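Local coordinates for 4-hydroxy-tetrahydrodipicolinate synthase (Methanocaldococcus jannaschii DSM 2661, PDB 2YXG), which probably catalyses the condensation of pyruvate with aspartate-beta-semialdehyde to 4-hydroxy-tetrahydrodipicolinate, a step of lysine biosynthesis, at residues L50-E53 / E54-V58. Residues are numbered along the deposited sequence; the frame is centred on the assembly and turned at random.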
ATOM      1  N   LEU A  50      19.648  11.503 -19.819  1.00 26.00           N
ATOM      2  CA  LEU A  50      20.133  12.305 -20.943  1.00 26.70           C
ATOM      3  C   LEU A  50      20.484  13.733 -20.487  1.00 27.64           C
ATOM      4  O   LEU A  50      19.785  14.334 -19.641  1.00 25.26           O
ATOM      5  CB  LEU A  50      19.107  12.360 -22.071  1.00 25.75           C
ATOM      6  CG  LEU A  50      18.641  11.051 -22.689  1.00 27.24           C
ATOM      7  CD1 LEU A  50      17.457  11.318 -23.644  1.00 26.17           C
ATOM      8  CD2 LEU A  50      19.748  10.318 -23.402  1.00 29.22           C
ATOM      9  N   SER A  51      21.539  14.287 -21.090  1.00 28.93           N
ATOM     10  CA  SER A  51      21.800  15.704 -20.924  1.00 30.65           C
ATOM     11  C   SER A  51      20.695  16.515 -21.611  1.00 31.14           C
ATOM     12  O   SER A  51      20.051  16.030 -22.565  1.00 31.15           O
ATOM     13  CB  SER A  51      23.213  16.095 -21.439  1.00 31.50           C
ATOM     14  OG  SER A  51      23.350  15.910 -22.859  1.00 33.26           O
ATOM     15  N   HIS A  52      20.477  17.742 -21.112  1.00 31.96           N
ATOM     16  CA  HIS A  52      19.745  18.814 -21.817  1.00 32.67           C
ATOM     17  C   HIS A  52      19.997  18.762 -23.343  1.00 32.26           C
ATOM     18  O   HIS A  52      19.059  18.693 -24.168  1.00 30.96           O
ATOM     19  CB  HIS A  52      20.267  20.148 -21.284  1.00 34.53           C
ATOM     20  CG  HIS A  52      19.306  21.308 -21.375  1.00 38.78           C
ATOM     21  ND1 HIS A  52      19.583  22.456 -22.107  1.00 42.43           N
ATOM     22  CD2 HIS A  52      18.117  21.534 -20.766  1.00 41.25           C
ATOM     23  CE1 HIS A  52      18.607  23.332 -21.944  1.00 41.39           C
ATOM     24  NE2 HIS A  52      17.701  22.794 -21.144  1.00 43.32           N
ATOM     25  N   GLU A  53      21.267  18.802 -23.715  1.00 31.56           N
ATOM     26  CA  GLU A  53      21.620  18.844 -25.119  1.00 33.74           C
ATOM     27  C   GLU A  53      21.238  17.546 -25.861  1.00 31.62           C
ATOM     28  O   GLU A  53      20.702  17.611 -26.973  1.00 31.96           O
ATOM     29  CB  GLU A  53      23.105  19.218 -25.280  1.00 33.58           C
ATOM     30  CG  GLU A  53      23.681  19.077 -26.712  1.00 38.55           C
ATOM     31  CD  GLU A  53      25.233  19.088 -26.732  1.00 40.26           C
ATOM     32  OE1 GLU A  53      25.852  18.686 -25.700  1.00 48.24           O
ATOM     33  OE2 GLU A  53      25.821  19.492 -27.769  1.00 46.50           O
ATOM     34  N   GLU A  54      21.463  16.381 -25.232  1.00 29.87           N
ATOM     35  CA  GLU A  54      21.010  15.113 -25.813  1.00 28.61           C
ATOM     36  C   GLU A  54      19.467  15.054 -25.992  1.00 27.67           C
ATOM     37  O   GLU A  54      18.965  14.671 -27.043  1.00 26.37           O
ATOM     38  CB  GLU A  54      21.529  13.928 -24.999  1.00 28.40           C
ATOM     39  CG  GLU A  54      23.018  13.708 -25.092  1.00 28.46           C
ATOM     40  CD  GLU A  54      23.497  12.633 -24.121  1.00 31.39           C
ATOM     41  OE1 GLU A  54      22.987  12.596 -22.969  1.00 32.49           O
ATOM     42  OE2 GLU A  54      24.379  11.835 -24.509  1.00 27.28           O
ATOM     43  N   HIS A  55      18.742  15.457 -24.951  1.00 27.98           N
ATOM     44  CA  HIS A  55      17.308  15.567 -24.981  1.00 28.11           C
ATOM     45  C   HIS A  55      16.900  16.390 -26.217  1.00 28.74           C
ATOM     46  O   HIS A  55      16.078  15.953 -27.035  1.00 28.42           O
ATOM     47  CB  HIS A  55      16.853  16.209 -23.668  1.00 28.35           C
ATOM     48  CG  HIS A  55      15.401  16.019 -23.348  1.00 29.96           C
ATOM     49  ND1 HIS A  55      14.387  16.436 -24.186  1.00 34.55           N
ATOM     50  CD2 HIS A  55      14.792  15.539 -22.234  1.00 33.06           C
ATOM     51  CE1 HIS A  55      13.216  16.197 -23.615  1.00 33.53           C
ATOM     52  NE2 HIS A  55      13.433  15.638 -22.440  1.00 34.80           N
ATOM     53  N   LYS A  56      17.513  17.555 -26.399  1.00 28.54           N
ATOM     54  CA  LYS A  56      17.089  18.429 -27.485  1.00 28.54           C
ATOM     55  C   LYS A  56      17.385  17.757 -28.797  1.00 28.15           C
ATOM     56  O   LYS A  56      16.515  17.712 -29.663  1.00 28.39           O
ATOM     57  CB  LYS A  56      17.726  19.830 -27.399  1.00 28.43           C
ATOM     58  CG  LYS A  56      17.464  20.542 -26.061  1.00 31.13           C
ATOM     59  CD  LYS A  56      17.310  22.057 -26.144  1.00 36.73           C
ATOM     60  CE  LYS A  56      18.413  22.823 -25.471  1.00 42.83           C
ATOM     61  NZ  LYS A  56      17.941  24.177 -24.932  1.00 44.95           N
ATOM     62  N   LYS A  57      18.592  17.210 -28.937  1.00 27.97           N
ATOM     63  CA  LYS A  57      19.022  16.654 -30.197  1.00 28.11           C
ATOM     64  C   LYS A  57      18.209  15.422 -30.467  1.00 27.52           C
ATOM     65  O   LYS A  57      17.923  15.144 -31.615  1.00 26.90           O
ATOM     66  CB  LYS A  57      20.501  16.255 -30.172  1.00 29.54           C
ATOM     67  CG  LYS A  57      21.540  17.357 -30.213  1.00 34.17           C
ATOM     68  CD  LYS A  57      21.537  18.054 -31.574  1.00 42.50           C
ATOM     69  CE  LYS A  57      22.676  17.582 -32.510  1.00 48.72           C
ATOM     70  NZ  LYS A  57      22.694  18.475 -33.761  1.00 52.09           N
ATOM     71  N   VAL A  58      17.875  14.636 -29.428  1.00 26.74           N
ATOM     72  CA  VAL A  58      17.027  13.440 -29.704  1.00 25.87           C
ATOM     73  C   VAL A  58      15.662  13.840 -30.255  1.00 25.20           C
ATOM     74  O   VAL A  58      15.251  13.277 -31.240  1.00 25.12           O
ATOM     75  CB  VAL A  58      16.849  12.451 -28.523  1.00 25.23           C
ATOM     76  CG1 VAL A  58      15.804  11.384 -28.912  1.00 25.13           C
ATOM     77  CG2 VAL A  58      18.175  11.784 -28.166  1.00 24.54           C
TER
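S51 and E54 form a capping box at the start of helix 52-66. S51 is the N-cap residue. Its OG accepts a hydrogen bond from E54 N at 3.1 Å. In return, S51 N donates to E54 OE1 at 2.9 Å, and the bond is nearly straight at 168°. It reaches the anti lone pair of OE1, the one turned away from OE2. S51 OG lies between its own backbone N and carbonyl carbon (chi1 65°), which turns the hydroxyl to E54 N. The E54 chain is extended beyond CG, and its CG passes 3.2 Å from S51 OG. The carboxylate thereby arrives beside S51 N.

Main-chain bonds continue the turn. H55 N donates to S51 O at 2.8 Å. K56 N and K57 N donate to H52 O and E53 O, the usual i to i+4 pattern.

Apolar contact is slight. L50 CB lies 4.1 Å from E54 CB, and the L50 side chain also touches V41 and R265.

H52 and K56 meet one turn apart on the side facing helix 81-94. The bent K56 chain carries CE to 3.6 Å from H52 CE1, and NZ approaches the imidazole obliquely, 3.2 Å from CE1. H52 NE2 has a weak hydrogen bond to E86 of helix 81-94, and K56 touches F90 of the same helix.

The helix belongs to the beta-alpha-beta unit between strands 37-40 and 71-75 of the TIM barrel. E54 OE1 also forms a salt bridge with R265, so this one oxygen serves both the cap and R265, which lies far along the chain. That pairing probably stabilises the carboxylate's negative charge, as does its place at the helix N-terminus. The box satisfies two backbone N-H groups at the helix start, S51 N and E54 N, with side-chain oxygens.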